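Local coordinates for protein 5-Carboxyvanillate Decarboxylase (Novosphingobium aromaticivorans, PDB 4QRN) that probably catalyses the non-oxidative decarboxylation of 5-carboxyvanillate to vanillate, as a manganese-binding member of the amidohydrolase superfamily, at residues E41-I49 / L85-R95; V116-R126 / V153-S161. One frame throughout, in Å; residues are numbered along the deposited sequence.

Contact 1 of 2, residues E41-I49 / L85-R95; sequences EEAFATREI and LERLLDLGERR. With MN (manganese (II) ion), chain E.
Extended as far as CD, the Arg95 chain then bends about its CG-CD bond (chi3 -63°), which turns the end of its guanidinium onto the backbone oxygen of Ala43. NH2 and NH1 of Arg95 both donate to Ala43 O, at 2.8 and 3.0 Å. The oxygen lies near the guanidinium plane, whereas NH1 stands well above the plane of the carbonyl and NH2 is only modestly tilted from it. Along its other side the same group gives NE and NH2 to Asp90 O, with Arg95 NE 2.8 Å from that oxygen, so NH2 is shared by the two carbonyls and the guanidinium can hardly rotate. Asp90 OD2 completes an Asx turn with Gly92 N and also accepts from Arg95 N, on the opposite face of the carboxylate, at the start of helix 93-101.

Segment 41-49 runs from the end of strand 38-44 through a short turn into helix 47-59. Strand 106-111 is the parallel neighbour of 38-44, and the helices between form a beta-alpha-beta crossover of the amidohydrolase barrel. In the C-terminal half of the strand, Glu41 OE2 binds manganese at 2.1 Å, sharing the metal with His210, Asp336 and a water, while its OE1 is held by Tyr208 and Ser311.

Beyond the strand, Ala45 N donates to Leu88 O (2.9 Å), and Phe44 CA makes a CH...O contact with the same oxygen. A water donates to both Ala45 O and Leu89 O. Phe44 CG sits between its backbone N and carbonyl carbon (chi1 72°), pointing the end of the ring away from segment 85-95 while its near side rests on Leu91, CG 3.9 Å from Leu91 CD2. Ala43 CB meets Leu88 CD2 at 3.8 Å, and Leu89 CD2 lies against Ala45 CB at 4.0 Å.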
loop_
_atom_site.group_PDB
_atom_site.type_symbol
_atom_site.label_atom_id
_atom_site.label_comp_id
_atom_site.label_asym_id
_atom_site.label_seq_id
_atom_site.Cartn_x
_atom_site.Cartn_y
_atom_site.Cartn_z
ATOM N N GLU A 41 -10.806 16.938 -4.859
ATOM C CA GLU A 41 -9.467 16.664 -5.380
ATOM C C GLU A 41 -9.448 16.782 -6.909
ATOM O O GLU A 41 -9.268 15.804 -7.626
ATOM C CB GLU A 41 -8.930 15.299 -4.956
ATOM C CG GLU A 41 -7.399 15.186 -5.197
ATOM C CD GLU A 41 -6.900 13.756 -5.199
ATOM O OE1 GLU A 41 -6.994 13.103 -4.149
ATOM O OE2 GLU A 41 -6.402 13.256 -6.245
ATOM N N GLU A 42 -9.607 17.999 -7.407
ATOM C CA GLU A 42 -9.878 18.241 -8.830
ATOM C C GLU A 42 -8.696 18.991 -9.425
ATOM O O GLU A 42 -8.147 19.892 -8.806
ATOM C CB GLU A 42 -11.200 19.003 -8.954
ATOM C CG GLU A 42 -12.290 18.437 -8.017
ATOM C CD GLU A 42 -12.505 16.935 -8.184
ATOM O OE1 GLU A 42 -12.714 16.503 -9.337
ATOM O OE2 GLU A 42 -12.441 16.175 -7.158
ATOM N N ALA A 43 -8.272 18.582 -10.619
ATOM C CA ALA A 43 -6.988 19.008 -11.154
ATOM C C ALA A 43 -7.118 19.953 -12.354
ATOM O O ALA A 43 -8.056 19.834 -13.168
ATOM C CB ALA A 43 -6.195 17.789 -11.587
ATOM N N PHE A 44 -6.124 20.837 -12.498
ATOM C CA PHE A 44 -5.967 21.621 -13.725
ATOM C C PHE A 44 -4.484 21.718 -14.044
ATOM O O PHE A 44 -3.628 21.401 -13.209
ATOM C CB PHE A 44 -6.585 23.025 -13.605
ATOM C CG PHE A 44 -5.799 23.941 -12.730
ATOM C CD1 PHE A 44 -5.993 23.909 -11.349
ATOM C CD2 PHE A 44 -4.857 24.811 -13.257
ATOM C CE1 PHE A 44 -5.261 24.693 -10.491
ATOM C CE2 PHE A 44 -4.093 25.635 -12.381
ATOM C CZ PHE A 44 -4.311 25.568 -10.999
ATOM N N ALA A 45 -4.171 22.136 -15.277
ATOM C CA ALA A 45 -2.796 22.325 -15.727
ATOM C C ALA A 45 -2.663 23.695 -16.351
ATOM O O ALA A 45 -3.666 24.291 -16.757
ATOM C CB ALA A 45 -2.412 21.270 -16.763
ATOM N N THR A 46 -1.422 24.175 -16.463
ATOM C CA THR A 46 -1.149 25.316 -17.326
ATOM C C THR A 46 -0.252 24.827 -18.458
ATOM O O THR A 46 0.651 24.008 -18.279
ATOM C CB THR A 46 -0.512 26.510 -16.588
ATOM O OG1 THR A 46 0.855 26.222 -16.269
ATOM C CG2 THR A 46 -1.320 26.882 -15.334
ATOM N N ARG A 47 -0.495 25.374 -19.637
ATOM C CA ARG A 47 0.259 24.968 -20.812
ATOM C C ARG A 47 1.747 25.227 -20.627
ATOM O O ARG A 47 2.580 24.410 -21.042
ATOM C CB ARG A 47 -0.272 25.718 -22.038
ATOM C CG ARG A 47 0.306 25.283 -23.391
ATOM C CD ARG A 47 -0.135 23.867 -23.758
ATOM N NE ARG A 47 0.981 22.960 -23.602
ATOM C CZ ARG A 47 0.980 21.675 -23.931
ATOM N NH1 ARG A 47 -0.120 21.088 -24.395
ATOM N NH2 ARG A 47 2.089 20.971 -23.762
ATOM N N GLU A 48 2.093 26.358 -20.015
ATOM C CA GLU A 48 3.511 26.668 -19.886
ATOM C C GLU A 48 4.230 25.698 -18.947
ATOM O O GLU A 48 5.402 25.390 -19.187
ATOM C CB GLU A 48 3.751 28.120 -19.468
ATOM C CG GLU A 48 3.181 28.490 -18.145
ATOM C CD GLU A 48 3.322 29.969 -17.830
ATOM O OE1 GLU A 48 3.753 30.755 -18.715
ATOM O OE2 GLU A 48 2.981 30.352 -16.686
ATOM N N ILE A 49 3.547 25.165 -17.926
ATOM C CA ILE A 49 4.200 24.193 -17.057
ATOM C C ILE A 49 4.323 22.844 -17.777
ATOM O O ILE A 49 5.359 22.206 -17.695
ATOM C CB ILE A 49 3.501 24.099 -15.689
ATOM C CG1 ILE A 49 3.803 25.378 -14.886
ATOM C CG2 ILE A 49 3.991 22.854 -14.904
ATOM C CD1 ILE A 49 3.009 25.517 -13.614
ATOM N N LEU A 85 -5.839 15.827 -21.225
ATOM C CA LEU A 85 -5.023 17.021 -21.385
ATOM C C LEU A 85 -5.917 18.212 -21.728
ATOM O O LEU A 85 -5.725 19.310 -21.191
ATOM C CB LEU A 85 -3.959 16.765 -22.453
ATOM C CG LEU A 85 -2.964 17.885 -22.703
ATOM C CD1 LEU A 85 -2.177 18.181 -21.447
ATOM C CD2 LEU A 85 -2.053 17.509 -23.890
ATOM N N GLU A 86 -6.882 18.009 -22.622
ATOM C CA GLU A 86 -7.803 19.082 -22.951
ATOM C C GLU A 86 -8.559 19.592 -21.726
ATOM O O GLU A 86 -8.689 20.798 -21.484
ATOM C CB GLU A 86 -8.809 18.592 -23.991
ATOM C CG GLU A 86 -8.234 18.429 -25.367
ATOM C CD GLU A 86 -9.269 17.975 -26.393
ATOM O OE1 GLU A 86 -10.495 18.056 -26.114
ATOM O OE2 GLU A 86 -8.852 17.548 -27.496
ATOM N N ARG A 87 -9.085 18.667 -20.941
ATOM C CA ARG A 87 -9.857 19.060 -19.764
ATOM C C ARG A 87 -8.971 19.736 -18.716
ATOM O O ARG A 87 -9.416 20.709 -18.084
ATOM C CB ARG A 87 -10.603 17.858 -19.169
ATOM C CG ARG A 87 -11.809 17.459 -20.013
ATOM C CD ARG A 87 -12.441 16.205 -19.493
ATOM N NE ARG A 87 -13.718 15.984 -20.151
ATOM C CZ ARG A 87 -14.174 14.812 -20.557
ATOM N NH1 ARG A 87 -13.468 13.706 -20.370
ATOM N NH2 ARG A 87 -15.362 14.768 -21.149
ATOM N N LEU A 88 -7.764 19.228 -18.498
ATOM C CA LEU A 88 -6.878 19.859 -17.517
ATOM C C LEU A 88 -6.677 21.327 -17.801
ATOM O O LEU A 88 -6.611 22.152 -16.885
ATOM C CB LEU A 88 -5.499 19.194 -17.545
ATOM C CG LEU A 88 -5.381 17.844 -16.834
ATOM C CD1 LEU A 88 -4.023 17.224 -17.192
ATOM C CD2 LEU A 88 -5.506 18.006 -15.321
ATOM N N LEU A 89 -6.543 21.659 -19.088
ATOM C CA LEU A 89 -6.144 23.013 -19.473
ATOM C C LEU A 89 -7.287 24.021 -19.390
ATOM O O LEU A 89 -7.042 25.234 -19.428
ATOM C CB LEU A 89 -5.516 22.987 -20.869
ATOM C CG LEU A 89 -4.133 22.311 -20.897
ATOM C CD1 LEU A 89 -3.739 21.961 -22.332
ATOM C CD2 LEU A 89 -3.052 23.141 -20.219
ATOM N N ASP A 90 -8.525 23.545 -19.270
ATOM C CA ASP A 90 -9.675 24.452 -19.242
ATOM C C ASP A 90 -10.019 24.816 -17.800
ATOM O O ASP A 90 -10.147 23.935 -16.951
ATOM C CB ASP A 90 -10.889 23.821 -19.901
ATOM C CG ASP A 90 -11.986 24.833 -20.149
ATOM O OD1 ASP A 90 -11.969 25.446 -21.237
ATOM O OD2 ASP A 90 -12.863 25.043 -19.280
ATOM N N LEU A 91 -10.154 26.118 -17.557
ATOM C CA LEU A 91 -10.616 26.663 -16.275
ATOM C C LEU A 91 -11.834 27.550 -16.485
ATOM O O LEU A 91 -11.982 28.586 -15.858
ATOM C CB LEU A 91 -9.511 27.470 -15.601
ATOM C CG LEU A 91 -8.435 26.636 -14.934
ATOM C CD1 LEU A 91 -7.296 27.537 -14.490
ATOM C CD2 LEU A 91 -9.008 25.860 -13.738
ATOM N N GLY A 92 -12.713 27.127 -17.377
ATOM C CA GLY A 92 -13.821 27.958 -17.796
ATOM C C GLY A 92 -15.060 27.169 -18.145
ATOM O O GLY A 92 -15.424 26.224 -17.453
ATOM N N GLU A 93 -15.708 27.569 -19.230
ATOM C CA GLU A 93 -17.037 27.068 -19.531
ATOM C C GLU A 93 -17.084 25.578 -19.808
ATOM O O GLU A 93 -18.096 24.958 -19.496
ATOM C CB GLU A 93 -17.627 27.820 -20.723
ATOM C CG GLU A 93 -17.855 29.294 -20.461
ATOM C CD GLU A 93 -18.802 29.541 -19.301
ATOM O OE1 GLU A 93 -19.656 28.668 -19.024
ATOM O OE2 GLU A 93 -18.689 30.606 -18.661
ATOM N N ARG A 94 -16.032 24.993 -20.383
ATOM C CA ARG A 94 -16.037 23.541 -20.619
ATOM C C ARG A 94 -15.984 22.797 -19.294
ATOM O O ARG A 94 -16.735 21.837 -19.096
ATOM C CB ARG A 94 -14.898 23.042 -21.549
ATOM C CG ARG A 94 -14.868 21.445 -21.658
ATOM C CD ARG A 94 -13.718 20.815 -22.487
ATOM N NE ARG A 94 -13.888 19.353 -22.649
ATOM C CZ ARG A 94 -13.135 18.583 -23.429
ATOM N NH1 ARG A 94 -13.379 17.282 -23.505
ATOM N NH2 ARG A 94 -12.137 19.106 -24.134
ATOM N N ARG A 95 -15.106 23.226 -18.384
ATOM C CA ARG A 95 -15.032 22.585 -17.077
ATOM C C ARG A 95 -16.376 22.723 -16.354
ATOM O O ARG A 95 -16.866 21.769 -15.756
ATOM C CB ARG A 95 -13.903 23.208 -16.260
ATOM C CG ARG A 95 -13.796 22.645 -14.846
ATOM C CD ARG A 95 -12.579 23.158 -14.118
ATOM N NE ARG A 95 -11.326 22.775 -14.742
ATOM C CZ ARG A 95 -10.510 21.813 -14.318
ATOM N NH1 ARG A 95 -10.765 21.099 -13.210
ATOM N NH2 ARG A 95 -9.386 21.586 -14.977
HETATM MN MN MN E . -5.596 13.532 -8.224
HETATM O O HOH W 1 -6.366 15.557 -8.548
HETATM O O HOH W 2 -4.865 26.310 -18.183
#

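Contact 2 of 2, residues V116-R126 / V153-S161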
loop_
_atom_site.group_PDB
_atom_site.type_symbol
_atom_site.label_atom_id
_atom_site.label_comp_id
_atom_site.label_asym_id
_atom_site.label_seq_id
_atom_site.Cartn_x
_atom_site.Cartn_y
_atom_site.Cartn_z
ATOM N N VAL A 116 5.378 22.416 -9.802
ATOM C CA VAL A 116 6.720 22.915 -10.122
ATOM C C VAL A 116 7.799 22.265 -9.273
ATOM O O VAL A 116 8.969 22.646 -9.340
ATOM C CB VAL A 116 6.816 24.453 -9.989
ATOM C CG1 VAL A 116 5.798 25.129 -10.895
ATOM C CG2 VAL A 116 6.666 24.914 -8.552
ATOM N N GLN A 117 7.414 21.272 -8.479
ATOM C CA GLN A 117 8.344 20.632 -7.565
ATOM C C GLN A 117 9.594 20.027 -8.222
ATOM O O GLN A 117 10.668 20.089 -7.639
ATOM C CB GLN A 117 7.602 19.610 -6.688
ATOM C CG GLN A 117 6.491 20.317 -5.904
ATOM C CD GLN A 117 5.613 19.434 -5.073
ATOM O OE1 GLN A 117 4.429 19.753 -4.927
ATOM N NE2 GLN A 117 6.145 18.351 -4.513
ATOM N N PRO A 118 9.479 19.474 -9.450
ATOM C CA PRO A 118 10.685 18.862 -10.038
ATOM C C PRO A 118 11.683 19.862 -10.634
ATOM O O PRO A 118 12.765 19.436 -11.056
ATOM C CB PRO A 118 10.122 17.990 -11.166
ATOM C CG PRO A 118 8.696 17.774 -10.819
ATOM C CD PRO A 118 8.255 19.051 -10.156
ATOM N N LEU A 119 11.304 21.134 -10.735
ATOM C CA LEU A 119 12.098 22.095 -11.505
ATOM C C LEU A 119 13.388 22.442 -10.787
ATOM O O LEU A 119 13.404 22.756 -9.582
ATOM C CB LEU A 119 11.284 23.348 -11.780
ATOM C CG LEU A 119 10.415 23.313 -13.042
ATOM C CD1 LEU A 119 9.446 22.140 -13.082
ATOM C CD2 LEU A 119 9.677 24.632 -13.172
ATOM N N HIS A 120 14.482 22.390 -11.536
ATOM C CA HIS A 120 15.799 22.650 -10.983
ATOM C C HIS A 120 16.137 24.133 -10.810
ATOM O O HIS A 120 16.929 24.499 -9.934
ATOM C CB HIS A 120 16.836 21.963 -11.859
ATOM C CG HIS A 120 16.634 20.478 -11.937
ATOM N ND1 HIS A 120 16.143 19.836 -13.057
ATOM C CD2 HIS A 120 16.767 19.521 -10.989
ATOM C CE1 HIS A 120 16.046 18.539 -12.813
ATOM N NE2 HIS A 120 16.428 18.321 -11.568
ATOM N N ASP A 121 15.553 24.986 -11.645
ATOM C CA ASP A 121 15.807 26.424 -11.571
ATOM C C ASP A 121 14.801 27.054 -10.610
ATOM O O ASP A 121 13.601 27.109 -10.901
ATOM C CB ASP A 121 15.689 27.043 -12.961
ATOM C CG ASP A 121 16.128 28.493 -12.993
ATOM O OD1 ASP A 121 15.447 29.332 -12.381
ATOM O OD2 ASP A 121 17.155 28.794 -13.636
ATOM N N LEU A 122 15.276 27.520 -9.457
ATOM C CA LEU A 122 14.386 28.012 -8.401
ATOM C C LEU A 122 13.612 29.238 -8.845
ATOM O O LEU A 122 12.449 29.382 -8.496
ATOM C CB LEU A 122 15.164 28.286 -7.104
ATOM C CG LEU A 122 15.278 27.071 -6.161
ATOM C CD1 LEU A 122 15.849 25.850 -6.869
ATOM C CD2 LEU A 122 16.104 27.407 -4.922
ATOM N N ASP A 123 14.243 30.126 -9.599
ATOM C CA ASP A 123 13.540 31.297 -10.114
ATOM C C ASP A 123 12.382 30.874 -11.003
ATOM O O ASP A 123 11.280 31.426 -10.922
ATOM C CB ASP A 123 14.486 32.186 -10.940
ATOM C CG ASP A 123 15.402 33.051 -10.085
ATOM O OD1 ASP A 123 15.071 33.340 -8.917
ATOM O OD2 ASP A 123 16.464 33.456 -10.605
ATOM N N GLU A 124 12.646 29.907 -11.875
ATOM C CA GLU A 124 11.612 29.423 -12.780
ATOM C C GLU A 124 10.480 28.787 -11.980
ATOM O O GLU A 124 9.302 29.028 -12.268
ATOM C CB GLU A 124 12.176 28.418 -13.792
ATOM C CG GLU A 124 11.168 28.066 -14.865
ATOM C CD GLU A 124 11.700 27.121 -15.913
ATOM O OE1 GLU A 124 12.541 26.260 -15.585
ATOM O OE2 GLU A 124 11.269 27.248 -17.075
ATOM N N ALA A 125 10.824 27.984 -10.970
ATOM C CA ALA A 125 9.795 27.342 -10.162
ATOM C C ALA A 125 8.917 28.374 -9.456
ATOM O O ALA A 125 7.680 28.278 -9.497
ATOM C CB ALA A 125 10.420 26.390 -9.173
ATOM N N ARG A 126 9.537 29.360 -8.810
ATOM C CA ARG A 126 8.769 30.393 -8.131
ATOM C C ARG A 126 7.911 31.182 -9.118
ATOM O O ARG A 126 6.747 31.498 -8.835
ATOM C CB ARG A 126 9.690 31.331 -7.368
ATOM C CG ARG A 126 10.411 30.656 -6.196
ATOM C CD ARG A 126 11.247 31.635 -5.407
ATOM N NE ARG A 126 12.346 32.155 -6.204
ATOM C CZ ARG A 126 13.637 31.886 -6.014
ATOM N NH1 ARG A 126 14.041 31.069 -5.045
ATOM N NH2 ARG A 126 14.529 32.433 -6.816
ATOM N N VAL A 153 3.003 25.333 -4.429
ATOM C CA VAL A 153 4.214 25.934 -3.895
ATOM C C VAL A 153 5.455 25.255 -4.496
ATOM O O VAL A 153 5.361 24.409 -5.381
ATOM C CB VAL A 153 4.229 25.959 -2.331
ATOM C CG1 VAL A 153 3.052 26.781 -1.797
ATOM C CG2 VAL A 153 4.242 24.551 -1.727
ATOM N N ALA A 154 6.625 25.685 -4.018
ATOM C CA ALA A 154 7.906 25.216 -4.528
ATOM C C ALA A 154 8.761 24.857 -3.327
ATOM O O ALA A 154 9.547 25.669 -2.865
ATOM C CB ALA A 154 8.574 26.302 -5.395
ATOM N N PRO A 155 8.599 23.640 -2.781
ATOM C CA PRO A 155 9.270 23.294 -1.521
ATOM C C PRO A 155 10.775 23.309 -1.630
ATOM O O PRO A 155 11.446 23.321 -0.598
ATOM C CB PRO A 155 8.724 21.901 -1.201
ATOM C CG PRO A 155 7.390 21.867 -1.900
ATOM C CD PRO A 155 7.663 22.574 -3.196
ATOM N N GLN A 156 11.310 23.321 -2.846
ATOM C CA GLN A 156 12.731 23.601 -3.030
ATOM C C GLN A 156 13.151 24.894 -2.342
ATOM O O GLN A 156 14.323 25.066 -1.986
ATOM C CB GLN A 156 13.089 23.862 -4.505
ATOM C CG GLN A 156 12.693 22.873 -5.559
ATOM C CD GLN A 156 11.353 23.198 -6.203
ATOM O OE1 GLN A 156 10.340 23.323 -5.516
ATOM N NE2 GLN A 156 11.335 23.307 -7.535
ATOM N N ASP A 157 12.199 25.826 -2.184
ATOM C CA ASP A 157 12.388 27.084 -1.451
ATOM C C ASP A 157 11.301 27.183 -0.364
ATOM O O ASP A 157 10.217 27.744 -0.583
ATOM C CB ASP A 157 12.311 28.282 -2.404
ATOM C CG ASP A 157 12.670 29.597 -1.736
ATOM O OD1 ASP A 157 12.640 29.675 -0.488
ATOM O OD2 ASP A 157 12.964 30.560 -2.480
ATOM N N PRO A 158 11.560 26.593 0.810
ATOM C CA PRO A 158 10.512 26.562 1.838
ATOM C C PRO A 158 10.122 27.937 2.348
ATOM O O PRO A 158 8.962 28.131 2.697
ATOM C CB PRO A 158 11.111 25.695 2.961
ATOM C CG PRO A 158 12.167 24.917 2.318
ATOM C CD PRO A 158 12.713 25.757 1.175
ATOM N N GLU A 159 11.051 28.878 2.388
ATOM C CA GLU A 159 10.724 30.199 2.878
ATOM C C GLU A 159 9.840 30.952 1.882
ATOM O O GLU A 159 8.869 31.612 2.275
ATOM C CB GLU A 159 12.005 30.968 3.195
ATOM C CG GLU A 159 12.748 30.333 4.374
ATOM C CD GLU A 159 14.100 30.942 4.624
ATOM O OE1 GLU A 159 14.284 32.130 4.269
ATOM O OE2 GLU A 159 14.973 30.228 5.176
ATOM N N TRP A 160 10.125 30.830 0.589
ATOM C CA TRP A 160 9.237 31.419 -0.409
ATOM C C TRP A 160 7.875 30.753 -0.340
ATOM O O TRP A 160 6.832 31.407 -0.421
ATOM C CB TRP A 160 9.800 31.290 -1.829
ATOM C CG TRP A 160 8.847 31.823 -2.852
ATOM C CD1 TRP A 160 8.745 33.116 -3.266
ATOM C CD2 TRP A 160 7.833 31.091 -3.552
ATOM N NE1 TRP A 160 7.743 33.229 -4.194
ATOM C CE2 TRP A 160 7.163 32.000 -4.381
ATOM C CE3 TRP A 160 7.439 29.752 -3.570
ATOM C CZ2 TRP A 160 6.107 31.618 -5.205
ATOM C CZ3 TRP A 160 6.374 29.367 -4.383
ATOM C CH2 TRP A 160 5.731 30.301 -5.198
ATOM N N SER A 161 7.880 29.428 -0.171
ATOM C CA SER A 161 6.620 28.693 -0.095
ATOM C C SER A 161 5.762 29.169 1.075
ATOM O O SER A 161 4.552 29.287 0.950
ATOM C CB SER A 161 6.883 27.194 -0.003
ATOM O OG SER A 161 7.430 26.678 -1.219
HETATM O O HOH W 3 4.083 22.937 -7.344
HETATM O O HOH W 4 2.911 22.480 -4.255
#
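Val116 O is gripped from opposite faces of its carbonyl plane, by Leu119 N within a type I turn and by Gln156 NE2 at 3.0 Å across the contact. The same amide nitrogen donates to Leu119 O, in the carbonyl plane and on a lone pair; both Gln156 bonds belong to one of two deposited conformers and are therefore less certain.

A second tie joins Arg126 to Asp157 in a salt bridge, NH1 to OD2 at 2.8 Å. OD2 is met on its anti side, and the guanidinium and carboxylate planes stand 83° apart. Asp157 is also the N-cap of helix 158-170, its OD1 accepting from Trp160 N (3.0 Å), which probably helps hold the carboxylate where Arg126 meets it. Bent about CG-CD (chi3 -66°), Arg126 reaches Asp157 while CG and CD stay over one face of the indole, a CH-pi contact with CD 3.7 Å from the centroid of the five-membered ring of Trp160. With an alanine in place of Trp160, the CG and CD of Arg126 would probably lose the surface they rest on, leaving the chain freer to swing away from Asp157. Nearby, Gln117 CG packs on Pro155 CD at 3.7 Å, and a water links Val116 N to Val153 O.

The contact joins the starts of helices 122-142 and 158-170, with Leu119 against Val52 of helix 47-59, and Gln117 and Val153 against strand 177-179.

From the N terminus, the chain first leaves strand 38-44 and passes through helices 47-59, 64-75 and 79-89 before contact 1 closes this largely helical excursion at 85-95. Helix 93-101 and strand 106-111 follow, and only then does contact 2 open, at 116-126; it closes at 153-161, after helix 122-142 and strand 147-149. The two loops are therefore in series and neither encloses the other. Contact 1 ties the end of the first strand to the end of helix 79-89 and the start of helix 93-101; contact 2 joins the loops after the other two strands of the three-stranded parallel sheet 38-44, 106-111, 147-149. Although their centres are about 21 Å apart, they meet where Ile49 CD1 packs on Val116 CG1 at 3.9 Å.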